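Local coordinates for secreted effector protein SifA (Salmonella typhimurium, PDB 3CXB) that acts inside host cells as a virulence effector that binds host PLEKHM2 and is required for endosomal tubulation and the formation of Salmonella-induced filaments, at residues N115-F119 and L130-P135; N88-A94 and K149-S153; K45-L50 and E71-L75; T66-F70 and V156-L160; W197-E201 and H255-M261. The contacts are given in a common frame with arbitrary orientation. Residue numbers count along the deposited sequence, not the author numbering.

Interaction 1: N115-F119 and L130-P135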
# COMPACT_ATOMS: atom_id res chain seq x y z
N ASN A 115 -9.45 -12.37 -1.43
CA ASN A 115 -10.01 -12.63 -2.74
C ASN A 115 -10.26 -11.29 -3.40
O ASN A 115 -9.77 -10.27 -2.94
CB ASN A 115 -11.31 -13.42 -2.58
CG ASN A 115 -11.11 -14.69 -1.79
OD1 ASN A 115 -10.41 -15.59 -2.22
ND2 ASN A 115 -11.72 -14.76 -0.62
N THR A 116 -11.04 -11.31 -4.47
CA THR A 116 -11.36 -10.10 -5.22
C THR A 116 -12.27 -9.09 -4.53
O THR A 116 -12.14 -7.89 -4.75
CB THR A 116 -12.01 -10.46 -6.55
OG1 THR A 116 -13.11 -11.36 -6.30
CG2 THR A 116 -11.01 -11.14 -7.47
N ASP A 117 -13.19 -9.57 -3.71
CA ASP A 117 -14.13 -8.69 -3.03
C ASP A 117 -14.18 -8.79 -1.52
O ASP A 117 -14.77 -7.94 -0.86
CB ASP A 117 -15.53 -8.95 -3.57
CG ASP A 117 -16.12 -7.74 -4.20
OD1 ASP A 117 -17.21 -7.87 -4.81
OD2 ASP A 117 -15.50 -6.66 -4.09
N THR A 118 -13.56 -9.83 -0.97
CA THR A 118 -13.58 -10.03 0.47
C THR A 118 -12.23 -10.49 0.95
O THR A 118 -11.32 -10.74 0.17
CB THR A 118 -14.58 -11.11 0.84
OG1 THR A 118 -14.01 -12.40 0.55
CG2 THR A 118 -15.86 -10.94 0.04
N PHE A 119 -12.09 -10.60 2.26
CA PHE A 119 -10.87 -11.09 2.85
C PHE A 119 -11.26 -11.65 4.21
O PHE A 119 -12.16 -11.11 4.88
CB PHE A 119 -9.85 -9.97 2.96
CG PHE A 119 -10.35 -8.75 3.66
CD1 PHE A 119 -10.23 -8.63 5.03
CD2 PHE A 119 -10.87 -7.69 2.93
CE1 PHE A 119 -10.61 -7.44 5.70
CE2 PHE A 119 -11.25 -6.51 3.58
CZ PHE A 119 -11.12 -6.39 4.98
N LEU A 130 -14.99 -12.36 8.05
CA LEU A 130 -14.99 -12.29 6.61
C LEU A 130 -15.59 -10.92 6.36
O LEU A 130 -16.74 -10.66 6.70
CB LEU A 130 -15.87 -13.39 6.03
CG LEU A 130 -15.64 -13.55 4.53
CD1 LEU A 130 -16.18 -14.89 4.10
CD2 LEU A 130 -16.33 -12.43 3.75
N MET A 131 -14.77 -10.02 5.82
CA MET A 131 -15.22 -8.66 5.54
C MET A 131 -15.39 -8.47 4.04
O MET A 131 -14.82 -9.22 3.24
CB MET A 131 -14.19 -7.65 6.07
CG MET A 131 -13.93 -7.73 7.56
SD MET A 131 -15.41 -7.35 8.49
CE MET A 131 -15.56 -5.54 8.18
N LYS A 132 -16.18 -7.49 3.66
CA LYS A 132 -16.36 -7.24 2.25
C LYS A 132 -16.06 -5.79 2.00
O LYS A 132 -16.76 -4.92 2.50
CB LYS A 132 -17.79 -7.54 1.82
CG LYS A 132 -18.12 -6.95 0.47
CD LYS A 132 -19.32 -7.59 -0.16
CE LYS A 132 -19.03 -9.02 -0.57
NZ LYS A 132 -20.12 -9.55 -1.46
N ASP A 133 -15.00 -5.51 1.25
CA ASP A 133 -14.68 -4.12 0.96
C ASP A 133 -15.01 -3.84 -0.49
O ASP A 133 -15.52 -4.71 -1.20
CB ASP A 133 -13.22 -3.81 1.31
CG ASP A 133 -12.23 -4.69 0.57
OD1 ASP A 133 -12.62 -5.78 0.11
OD2 ASP A 133 -11.05 -4.27 0.45
N ARG A 134 -14.75 -2.64 -0.96
CA ARG A 134 -15.10 -2.36 -2.34
C ARG A 134 -13.93 -1.98 -3.19
O ARG A 134 -13.73 -0.81 -3.51
CB ARG A 134 -16.20 -1.29 -2.37
CG ARG A 134 -17.53 -1.84 -1.85
CD ARG A 134 -18.61 -0.79 -1.67
NE ARG A 134 -19.77 -1.35 -0.97
CZ ARG A 134 -20.85 -0.65 -0.63
NH1 ARG A 134 -21.85 -1.25 0.01
NH2 ARG A 134 -20.94 0.64 -0.92
N PRO A 135 -13.12 -2.97 -3.58
CA PRO A 135 -11.94 -2.74 -4.41
C PRO A 135 -12.35 -2.30 -5.82
O PRO A 135 -12.92 -3.07 -6.60
CB PRO A 135 -11.26 -4.10 -4.40
CG PRO A 135 -12.43 -5.05 -4.35
CD PRO A 135 -13.29 -4.41 -3.28
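This is an antiparallel strand pairing at the open end of the hairpin formed by strands 118-123 and 126-132, on the surface of the N-terminal half of SifA. Phe119 and Met131 make the hydrogen-bonded pair: Met131 N donates to Phe119 O at 3.0 Å and Phe119 N to Met131 O at 3.2 Å. Thr118 and Lys132 follow as a non-hydrogen-bonded pair with their CA atoms 4.3 Å apart, and beyond them the ladder frays, with only a weak bond of 3.2 Å from Asp133 N to Asp117 O. The hairpin supplies the last two strands of a five-stranded antiparallel meander, and strand 126-132 is its outermost strand within the chain. Phe119 and Met131 project to one face, where Met131 CB lies over the Phe119 ring, 3.9 Å from its centroid, in a CH-pi contact. The same ring packs on Arg62 and Leu65 of helix 62-75, so this face is the one the helix covers. On the other face Thr118 CG2 touches Lys132 CE at 3.8 Å. Asp133 CG lies at the edge of the Phe119 ring, 3.7 Å from Phe119 CE2, while its carboxylate forms a salt bridge with Arg62.

Interaction 2: N88-A94 and K149-S153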
# COMPACT_ATOMS: atom_id res chain seq x y z
N ASN A 88 0.01 -17.40 -3.71
CA ASN A 88 -1.27 -17.39 -4.42
C ASN A 88 -1.60 -18.84 -4.69
O ASN A 88 -0.86 -19.53 -5.39
CB ASN A 88 -1.15 -16.67 -5.75
CG ASN A 88 -0.61 -15.29 -5.61
OD1 ASN A 88 0.59 -15.11 -5.39
ND2 ASN A 88 -1.48 -14.29 -5.70
N PRO A 89 -2.72 -19.33 -4.14
CA PRO A 89 -3.06 -20.74 -4.38
C PRO A 89 -2.96 -21.12 -5.85
O PRO A 89 -3.59 -20.49 -6.70
CB PRO A 89 -4.48 -20.84 -3.82
CG PRO A 89 -5.03 -19.47 -4.05
CD PRO A 89 -3.88 -18.60 -3.61
N HIS A 90 -2.16 -22.15 -6.13
CA HIS A 90 -1.98 -22.63 -7.49
C HIS A 90 -1.80 -21.46 -8.44
O HIS A 90 -2.38 -21.42 -9.52
CB HIS A 90 -3.18 -23.49 -7.91
CG HIS A 90 -3.42 -24.67 -7.02
ND1 HIS A 90 -3.65 -24.55 -5.66
CD2 HIS A 90 -3.47 -26.00 -7.29
CE1 HIS A 90 -3.83 -25.75 -5.14
NE2 HIS A 90 -3.73 -26.65 -6.10
N GLU A 91 -0.99 -20.49 -8.00
CA GLU A 91 -0.71 -19.29 -8.77
C GLU A 91 -1.96 -18.58 -9.29
O GLU A 91 -1.93 -17.92 -10.33
CB GLU A 91 0.23 -19.61 -9.93
CG GLU A 91 1.61 -20.08 -9.47
CD GLU A 91 2.74 -19.32 -10.15
OE1 GLU A 91 3.92 -19.66 -9.89
OE2 GLU A 91 2.46 -18.39 -10.93
N ASN A 92 -3.05 -18.73 -8.54
CA ASN A 92 -4.32 -18.11 -8.89
C ASN A 92 -4.28 -16.65 -8.43
O ASN A 92 -4.66 -16.32 -7.31
CB ASN A 92 -5.49 -18.83 -8.21
CG ASN A 92 -6.84 -18.25 -8.59
OD1 ASN A 92 -7.87 -18.64 -8.04
ND2 ASN A 92 -6.84 -17.32 -9.55
N ASP A 93 -3.79 -15.80 -9.31
CA ASP A 93 -3.65 -14.38 -9.06
C ASP A 93 -4.87 -13.71 -8.40
O ASP A 93 -4.74 -12.76 -7.62
CB ASP A 93 -3.33 -13.70 -10.38
CG ASP A 93 -2.70 -12.37 -10.20
OD1 ASP A 93 -1.83 -12.26 -9.31
OD2 ASP A 93 -3.05 -11.44 -10.95
N ALA A 94 -6.07 -14.20 -8.72
CA ALA A 94 -7.29 -13.64 -8.17
C ALA A 94 -7.31 -13.67 -6.65
O ALA A 94 -8.01 -12.88 -6.01
CB ALA A 94 -8.51 -14.38 -8.72
N LYS A 149 -4.86 -7.16 -8.72
CA LYS A 149 -4.49 -8.40 -8.07
C LYS A 149 -3.02 -8.27 -7.69
O LYS A 149 -2.34 -7.34 -8.15
CB LYS A 149 -4.72 -9.59 -9.00
CG LYS A 149 -6.19 -9.85 -9.24
CD LYS A 149 -6.44 -11.00 -10.20
CE LYS A 149 -7.94 -11.13 -10.54
NZ LYS A 149 -8.23 -12.17 -11.56
N ARG A 150 -2.52 -9.16 -6.85
CA ARG A 150 -1.13 -9.04 -6.45
C ARG A 150 -0.52 -10.33 -5.91
O ARG A 150 -1.22 -11.18 -5.38
CB ARG A 150 -1.01 -7.93 -5.41
CG ARG A 150 -1.74 -8.24 -4.10
CD ARG A 150 -1.96 -6.98 -3.26
NE ARG A 150 -3.27 -6.37 -3.48
CZ ARG A 150 -3.46 -5.06 -3.65
NH1 ARG A 150 -4.69 -4.59 -3.84
NH2 ARG A 150 -2.43 -4.23 -3.65
N ARG A 151 0.80 -10.45 -6.05
CA ARG A 151 1.55 -11.62 -5.58
C ARG A 151 2.80 -11.15 -4.84
O ARG A 151 3.34 -10.09 -5.14
CB ARG A 151 1.91 -12.52 -6.77
CG ARG A 151 2.84 -11.86 -7.78
CD ARG A 151 3.17 -12.80 -8.96
NE ARG A 151 2.04 -12.96 -9.88
CZ ARG A 151 1.33 -14.08 -10.03
NH1 ARG A 151 0.33 -14.11 -10.90
NH2 ARG A 151 1.63 -15.16 -9.32
N TYR A 152 3.24 -11.92 -3.85
CA TYR A 152 4.39 -11.57 -3.04
C TYR A 152 5.65 -11.23 -3.82
O TYR A 152 6.02 -11.95 -4.75
CB TYR A 152 4.70 -12.72 -2.09
CG TYR A 152 5.91 -12.50 -1.23
CD1 TYR A 152 5.85 -11.67 -0.11
CD2 TYR A 152 7.11 -13.13 -1.52
CE1 TYR A 152 6.95 -11.47 0.70
CE2 TYR A 152 8.23 -12.93 -0.72
CZ TYR A 152 8.14 -12.10 0.40
OH TYR A 152 9.24 -11.92 1.21
N SER A 153 6.32 -10.15 -3.44
CA SER A 153 7.56 -9.74 -4.09
C SER A 153 8.62 -9.59 -3.01
O SER A 153 8.57 -8.65 -2.22
CB SER A 153 7.36 -8.40 -4.79
OG SER A 153 8.56 -7.94 -5.36
O HOH W 1 2.78 -14.55 -4.12
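Two side chains reaching in opposite directions join the loop 88-94 to strand 149-153. Asn88, with chi1 in the m well, points its amide at the strand: Asn88 ND2 donates to Arg150 O at 3.1 Å and also bonds Thr95 O, while a water bridges Asn88 OD1 (2.6 Å) and Tyr152 N (2.7 Å). Arg151 answers from the strand. Its p, t, p conformation bends the side chain so that the guanidinium lies alongside the loop, between Glu91 and Asp93. Asp93 OD1 sits over one face, 3.3 Å from Arg151 NH1; Glu91 OE2, in a poorly ordered side chain, is a long 3.7 Å from Arg151 NH2. Both salt bridges rest on charge alone, since no N-H points at either oxygen. Asp93, a t rotamer, also bonds Ser162 and Thr163. Lys149 is extended beyond chi1, with Lys149 CD 3.4 Å from Ala94 CA. The contact thus lays the connection between strands 84-87 and 96-101 of the five-stranded sheet against strand 145-153, whose neighbour 158-167 supplies the two hydroxyl partners of Asp93.

Interaction 3: K45-L50 and E71-L75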
# COMPACT_ATOMS: atom_id res chain seq x y z
N LYS A 45 4.81 -5.15 21.36
CA LYS A 45 4.34 -4.57 20.11
C LYS A 45 3.59 -5.60 19.24
O LYS A 45 2.58 -5.27 18.60
CB LYS A 45 5.50 -3.96 19.32
CG LYS A 45 6.14 -2.74 19.99
CD LYS A 45 7.36 -2.25 19.20
CE LYS A 45 8.05 -1.08 19.89
NZ LYS A 45 9.18 -0.51 19.08
N ALA A 46 4.08 -6.83 19.19
CA ALA A 46 3.41 -7.85 18.39
C ALA A 46 2.06 -8.19 19.04
O ALA A 46 1.14 -8.68 18.38
CB ALA A 46 4.29 -9.11 18.31
N ASP A 47 1.97 -7.92 20.33
CA ASP A 47 0.76 -8.19 21.08
C ASP A 47 -0.30 -7.15 20.73
O ASP A 47 -1.48 -7.48 20.56
CB ASP A 47 1.07 -8.15 22.58
CG ASP A 47 -0.15 -8.34 23.44
OD1 ASP A 47 -1.00 -7.44 23.49
OD2 ASP A 47 -0.28 -9.40 24.08
N ARG A 48 0.12 -5.90 20.62
CA ARG A 48 -0.82 -4.85 20.27
C ARG A 48 -1.22 -5.02 18.81
O ARG A 48 -2.34 -4.68 18.43
CB ARG A 48 -0.21 -3.47 20.52
CG ARG A 48 -1.20 -2.49 21.14
CD ARG A 48 -1.84 -3.07 22.40
NE ARG A 48 -2.78 -2.15 23.03
CZ ARG A 48 -3.51 -2.45 24.11
NH1 ARG A 48 -3.42 -3.64 24.67
NH2 ARG A 48 -4.33 -1.54 24.62
N CYS A 49 -0.32 -5.54 18.00
CA CYS A 49 -0.62 -5.80 16.59
C CYS A 49 -1.81 -6.75 16.52
O CYS A 49 -2.86 -6.43 15.94
CB CYS A 49 0.56 -6.47 15.90
SG CYS A 49 1.83 -5.37 15.31
N LEU A 50 -1.63 -7.93 17.09
CA LEU A 50 -2.68 -8.94 17.11
C LEU A 50 -3.97 -8.32 17.60
O LEU A 50 -5.03 -8.52 16.99
CB LEU A 50 -2.27 -10.09 18.03
CG LEU A 50 -1.13 -10.97 17.54
CD1 LEU A 50 -0.61 -11.85 18.68
CD2 LEU A 50 -1.62 -11.83 16.38
N GLU A 71 4.42 -6.46 9.96
CA GLU A 71 4.99 -5.83 11.13
C GLU A 71 5.32 -7.00 12.06
O GLU A 71 6.31 -7.00 12.78
CB GLU A 71 3.98 -4.87 11.78
CG GLU A 71 3.99 -3.45 11.17
CD GLU A 71 2.84 -2.55 11.65
OE1 GLU A 71 2.57 -2.53 12.88
OE2 GLU A 71 2.21 -1.86 10.80
N LEU A 72 4.48 -8.03 12.02
CA LEU A 72 4.72 -9.19 12.85
C LEU A 72 5.97 -9.91 12.35
O LEU A 72 6.88 -10.20 13.12
CB LEU A 72 3.52 -10.13 12.82
CG LEU A 72 2.28 -9.63 13.58
CD1 LEU A 72 1.05 -10.38 13.13
CD2 LEU A 72 2.50 -9.79 15.10
N LYS A 73 6.01 -10.18 11.05
CA LYS A 73 7.14 -10.88 10.46
C LYS A 73 8.42 -10.13 10.79
O LYS A 73 9.41 -10.72 11.23
CB LYS A 73 6.96 -10.99 8.96
CG LYS A 73 8.02 -11.83 8.29
CD LYS A 73 7.81 -11.86 6.79
CE LYS A 73 8.97 -12.50 6.06
NZ LYS A 73 8.83 -12.24 4.59
N GLU A 74 8.40 -8.82 10.60
CA GLU A 74 9.55 -7.98 10.88
C GLU A 74 9.89 -8.02 12.39
O GLU A 74 11.05 -7.96 12.76
CB GLU A 74 9.26 -6.55 10.42
CG GLU A 74 10.49 -5.70 10.10
CD GLU A 74 11.32 -5.33 11.34
OE1 GLU A 74 10.74 -4.86 12.34
OE2 GLU A 74 12.56 -5.48 11.30
N LEU A 75 8.88 -8.15 13.25
CA LEU A 75 9.15 -8.20 14.69
C LEU A 75 9.74 -9.52 15.18
O LEU A 75 10.41 -9.58 16.21
CB LEU A 75 7.87 -7.92 15.49
CG LEU A 75 7.33 -6.49 15.48
CD1 LEU A 75 6.00 -6.44 16.23
CD2 LEU A 75 8.35 -5.55 16.11
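Leu75 and Leu72, one turn apart, are the bumps that helix 62-75 offers to helix 42-54, and the small residues Ala46 and Cys49 leave the room they fill. The two helices run antiparallel, their short segments at 162° with axes 9.9 Å apart at closest approach. Leu75 CD1 comes up against the backbone where Lys45 meets Ala46, 3.5 Å from Ala46 N and 3.8 Å from Ala46 CB, close because Ala46 carries just a methyl. Leu72 reaches in beside it: Leu72 CD2 lies 3.7 Å from Ala46 CB and 3.9 Å from Cys49 CB, seated between two residues three apart on the facing helix. Its CD1 methyl turns to Leu50 CD2 at a looser 4.4 Å. Cys49 in turn points back toward helix 62-75, its SG 4.4 Å from Leu75 CD1 and 3.8 Å from Glu71 OE1, at the more open margin of the seam, where Glu71 pairs with Arg64. Phe38, in the loop before helix 42-54, packs on Ala46, Leu72 and Leu75 together. Leu50 meets Trp27, Leu30 and Trp31 of helix 25-34, and Leu72 touches Phe84, so that the antiparallel helix pair contacts both helix 25-34 and edge strand 84-87 of the five-stranded sheet.

Interaction 4: T66-F70 and V156-L160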
# COMPACT_ATOMS: atom_id res chain seq x y z
N THR A 66 -2.77 -6.56 5.66
CA THR A 66 -1.47 -7.00 5.15
C THR A 66 -0.30 -6.34 5.88
O THR A 66 0.70 -7.02 6.16
CB THR A 66 -1.29 -6.74 3.65
OG1 THR A 66 -1.14 -5.33 3.43
CG2 THR A 66 -2.51 -7.24 2.87
N GLU A 67 -0.43 -5.06 6.22
CA GLU A 67 0.68 -4.40 6.91
C GLU A 67 0.99 -5.10 8.21
O GLU A 67 2.14 -5.46 8.49
CB GLU A 67 0.37 -2.94 7.25
CG GLU A 67 0.29 -1.97 6.09
CD GLU A 67 -0.15 -0.59 6.55
OE1 GLU A 67 -0.19 0.33 5.70
OE2 GLU A 67 -0.45 -0.44 7.76
N ILE A 68 -0.05 -5.30 9.01
CA ILE A 68 0.12 -5.89 10.32
C ILE A 68 0.82 -7.21 10.24
O ILE A 68 1.60 -7.58 11.13
CB ILE A 68 -1.22 -6.07 11.04
CG1 ILE A 68 -1.92 -4.70 11.16
CG2 ILE A 68 -0.98 -6.62 12.43
CD1 ILE A 68 -3.37 -4.77 11.68
N PHE A 69 0.54 -7.92 9.16
CA PHE A 69 1.14 -9.22 8.96
C PHE A 69 2.67 -9.05 8.94
O PHE A 69 3.39 -9.72 9.68
CB PHE A 69 0.67 -9.81 7.63
CG PHE A 69 1.24 -11.15 7.34
CD1 PHE A 69 0.77 -12.28 8.01
CD2 PHE A 69 2.26 -11.30 6.41
CE1 PHE A 69 1.29 -13.54 7.75
CE2 PHE A 69 2.80 -12.55 6.14
CZ PHE A 69 2.30 -13.68 6.82
N PHE A 70 3.16 -8.12 8.11
CA PHE A 70 4.60 -7.90 8.00
C PHE A 70 5.22 -7.20 9.20
O PHE A 70 6.41 -7.32 9.45
CB PHE A 70 4.90 -7.18 6.69
CG PHE A 70 4.70 -8.06 5.49
CD1 PHE A 70 5.64 -9.03 5.15
CD2 PHE A 70 3.53 -8.00 4.75
CE1 PHE A 70 5.39 -9.93 4.12
CE2 PHE A 70 3.28 -8.92 3.71
CZ PHE A 70 4.21 -9.87 3.40
N VAL A 156 10.75 -6.33 -2.21
CA VAL A 156 10.16 -5.33 -1.33
C VAL A 156 9.67 -6.01 -0.05
O VAL A 156 9.29 -5.34 0.92
CB VAL A 156 8.97 -4.65 -1.99
CG1 VAL A 156 9.44 -3.72 -3.07
CG2 VAL A 156 8.05 -5.70 -2.57
N ASP A 157 9.70 -7.34 -0.05
CA ASP A 157 9.23 -8.18 1.06
C ASP A 157 7.81 -7.74 1.42
O ASP A 157 7.50 -7.38 2.55
CB ASP A 157 10.14 -8.05 2.26
CG ASP A 157 9.72 -8.95 3.39
OD1 ASP A 157 8.86 -9.84 3.16
OD2 ASP A 157 10.25 -8.79 4.50
N TYR A 158 6.95 -7.79 0.41
CA TYR A 158 5.58 -7.38 0.57
C TYR A 158 4.88 -7.71 -0.74
O TYR A 158 5.54 -7.80 -1.78
CB TYR A 158 5.53 -5.87 0.75
CG TYR A 158 4.28 -5.37 1.42
CD1 TYR A 158 4.15 -5.42 2.81
CD2 TYR A 158 3.24 -4.82 0.68
CE1 TYR A 158 3.03 -4.92 3.45
CE2 TYR A 158 2.11 -4.31 1.31
CZ TYR A 158 2.01 -4.36 2.70
OH TYR A 158 0.91 -3.83 3.35
N PRO A 159 3.56 -7.90 -0.72
CA PRO A 159 2.93 -8.21 -2.01
C PRO A 159 2.83 -6.92 -2.82
O PRO A 159 2.64 -5.84 -2.26
CB PRO A 159 1.58 -8.78 -1.61
CG PRO A 159 1.31 -8.15 -0.30
CD PRO A 159 2.63 -8.17 0.39
N LEU A 160 3.00 -7.03 -4.13
CA LEU A 160 2.92 -5.85 -4.97
C LEU A 160 2.01 -6.12 -6.16
O LEU A 160 1.83 -7.28 -6.58
CB LEU A 160 4.33 -5.43 -5.45
CG LEU A 160 5.03 -6.12 -6.65
CD1 LEU A 160 4.83 -7.64 -6.57
CD2 LEU A 160 4.46 -5.61 -7.96
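A very short hydrogen bond, 2.5 Å from Tyr158 OH to Thr66 OG1, marks this buried contact between helix 62-75 and the start of strand 158-167. The Thr66 hydroxyl also bonds Glu63 O one turn back in its own helix. Tyr158 OH lies 3.4 Å from Glu67 CG as well, so the phenol end rests on the helix surface. One turn further on, Phe70 fills the space beside the tyrosine: the ring centroids are 4.9 Å apart with planes at an oblique 45°, and Phe70 CD2 comes to 3.3 Å from Tyr158 CD1. Asp157 and Tyr158 together face Ser153 in a G1 beta bulge, with Asp157 in a left-handed conformation (phi 52°, psi 57°), at the turn that links strands 145-153 and 158-167. Asp157 O and Tyr158 CA lie over one face of Phe70, and Pro159 CD packs 3.5 Å from Phe70 CE2. Tyr158 also meets the ring of His300 in helix 283-303, while Asp157 forms a salt bridge with Lys73.

Interaction 5: W197-E201 and H255-M261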
# COMPACT_ATOMS: atom_id res chain seq x y z
N TRP A 197 18.16 4.80 -5.26
CA TRP A 197 16.96 5.29 -5.92
C TRP A 197 15.79 5.47 -4.94
O TRP A 197 14.93 6.33 -5.13
CB TRP A 197 16.57 4.34 -7.06
CG TRP A 197 15.27 3.66 -6.85
CD1 TRP A 197 14.95 2.79 -5.84
CD2 TRP A 197 14.07 3.85 -7.60
NE1 TRP A 197 13.63 2.43 -5.92
CE2 TRP A 197 13.06 3.07 -6.99
CE3 TRP A 197 13.75 4.60 -8.74
CZ2 TRP A 197 11.75 3.02 -7.47
CZ3 TRP A 197 12.45 4.56 -9.22
CH2 TRP A 197 11.47 3.77 -8.58
N LYS A 198 15.78 4.64 -3.89
CA LYS A 198 14.73 4.70 -2.88
C LYS A 198 14.70 6.03 -2.17
O LYS A 198 13.64 6.53 -1.79
CB LYS A 198 14.92 3.59 -1.84
CG LYS A 198 14.71 2.19 -2.38
CD LYS A 198 14.77 1.20 -1.24
CE LYS A 198 14.68 -0.22 -1.73
NZ LYS A 198 14.83 -1.18 -0.59
N ALA A 199 15.88 6.62 -1.97
CA ALA A 199 15.97 7.90 -1.30
C ALA A 199 15.44 8.99 -2.21
O ALA A 199 14.88 9.99 -1.75
CB ALA A 199 17.42 8.17 -0.91
N GLN A 200 15.62 8.79 -3.51
CA GLN A 200 15.17 9.76 -4.50
C GLN A 200 13.66 9.71 -4.64
O GLN A 200 12.96 10.68 -4.34
CB GLN A 200 15.83 9.46 -5.85
CG GLN A 200 15.49 10.47 -6.95
CD GLN A 200 15.91 11.89 -6.61
OE1 GLN A 200 17.09 12.16 -6.36
NE2 GLN A 200 14.96 12.81 -6.61
N GLU A 201 13.17 8.56 -5.10
CA GLU A 201 11.75 8.33 -5.32
C GLU A 201 10.94 8.72 -4.09
O GLU A 201 9.91 9.38 -4.19
CB GLU A 201 11.53 6.85 -5.65
CG GLU A 201 10.13 6.47 -6.11
CD GLU A 201 9.71 7.20 -7.37
OE1 GLU A 201 10.52 7.26 -8.32
OE2 GLU A 201 8.56 7.69 -7.42
N HIS A 255 17.07 8.27 -13.94
CA HIS A 255 16.27 7.69 -12.85
C HIS A 255 14.82 7.62 -13.30
O HIS A 255 14.14 8.65 -13.38
CB HIS A 255 16.38 8.55 -11.59
CG HIS A 255 15.45 8.15 -10.49
ND1 HIS A 255 14.08 8.35 -10.56
CD2 HIS A 255 15.67 7.57 -9.29
CE1 HIS A 255 13.51 7.92 -9.45
NE2 HIS A 255 14.46 7.44 -8.66
N ILE A 256 14.35 6.42 -13.61
CA ILE A 256 12.98 6.22 -14.06
C ILE A 256 12.02 6.04 -12.88
O ILE A 256 12.00 4.99 -12.24
CB ILE A 256 12.87 4.96 -14.97
CG1 ILE A 256 13.88 5.08 -16.13
CG2 ILE A 256 11.44 4.81 -15.50
CD1 ILE A 256 13.90 3.87 -17.07
N PRO A 257 11.21 7.08 -12.57
CA PRO A 257 10.27 7.01 -11.46
C PRO A 257 9.18 5.94 -11.62
O PRO A 257 9.00 5.39 -12.71
CB PRO A 257 9.70 8.43 -11.41
CG PRO A 257 9.76 8.85 -12.82
CD PRO A 257 11.11 8.38 -13.25
N ILE A 258 8.48 5.65 -10.53
CA ILE A 258 7.42 4.66 -10.53
C ILE A 258 6.31 4.99 -11.54
O ILE A 258 5.79 4.09 -12.20
CB ILE A 258 6.80 4.49 -9.12
CG1 ILE A 258 7.87 4.01 -8.15
CG2 ILE A 258 5.65 3.51 -9.17
CD1 ILE A 258 7.35 3.69 -6.78
N GLU A 259 5.94 6.26 -11.67
CA GLU A 259 4.89 6.60 -12.63
C GLU A 259 5.31 6.23 -14.04
O GLU A 259 4.61 5.50 -14.73
CB GLU A 259 4.58 8.09 -12.57
CG GLU A 259 3.98 8.53 -11.25
CD GLU A 259 3.52 9.97 -11.27
OE1 GLU A 259 3.05 10.46 -10.21
OE2 GLU A 259 3.63 10.61 -12.35
N LYS A 260 6.46 6.75 -14.46
CA LYS A 260 6.96 6.48 -15.80
C LYS A 260 7.16 4.96 -15.89
O LYS A 260 6.94 4.34 -16.93
CB LYS A 260 8.29 7.22 -16.01
CG LYS A 260 8.72 7.39 -17.46
CD LYS A 260 9.27 6.10 -18.04
CE LYS A 260 9.82 6.32 -19.44
NZ LYS A 260 10.42 5.07 -19.98
N MET A 261 7.56 4.39 -14.77
CA MET A 261 7.79 2.97 -14.66
C MET A 261 6.54 2.19 -15.04
O MET A 261 6.59 1.24 -15.82
CB MET A 261 8.20 2.63 -13.23
CG MET A 261 9.47 1.85 -13.12
SD MET A 261 10.13 1.92 -11.46
CE MET A 261 9.62 0.28 -10.84
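The N-terminal turn of helix 258-267 and the loop leading into it pack on the first turn of helix 197-220, in the helical C-terminal half of SifA. Trp197 is the centre of the contact. Its indole reaches along the loop so that Trp197 CZ3 approaches Ile256 O at 3.1 Å and Trp197 CH2 meets Ile258 CG1 at 3.6 Å, both at the ring edge. Met261 SD adds an oblique Met-aromatic contact, 3.7 Å from Trp197 CH2. His255 lies between Trp197 and Gln200. Its ring is nearly parallel to the six-membered ring of Trp197, with planes at 24° and centroids 4.8 Å apart, but slid so far sideways that the two barely overlap; over one face, Gln200 CG sits 3.9 Å from the His255 centroid in a CH-pi contact. Glu201, a turn after Trp197, brings its carboxylate to the start of the second helix: Glu201 OE1 accepts a weak hydrogen bond of 3.4 Å from Ile258 N and lies 3.2 Å from Pro257 CA. Ile258 continues onto Ser295 and Val298 of helix 283-303, and Met261 onto helix 180-187. Pro257 holds the N-cap position, where a proline has no side-chain acceptor to offer; an acidic group from another helix placed beside a backbone N-H of the first turn is a favourable setting for a helix N-terminus.

Interactions 1 to 4 belong to the N-terminal half of SifA, whereas interaction 5 lies in the helical C-terminal half, about 31 Å between centres from interaction 1 and on the opposite side of the chain's centre. Helix 62-75 serves both interactions 3 and 4, whose segments alternate along the chain and which are joined by the salt bridge from Lys73 to Asp157. Interactions 1 and 2 are nested within the loop closed by interaction 4; interactions 2 and 4 lie on neighbouring strands, 145-153 and 158-167, of the three-stranded sheet. Interaction 4, the most central, also reaches helix 283-303, on which interaction 5 packs, so this helix touches both parts; N- and C-terminal domains are both required for tubule formation.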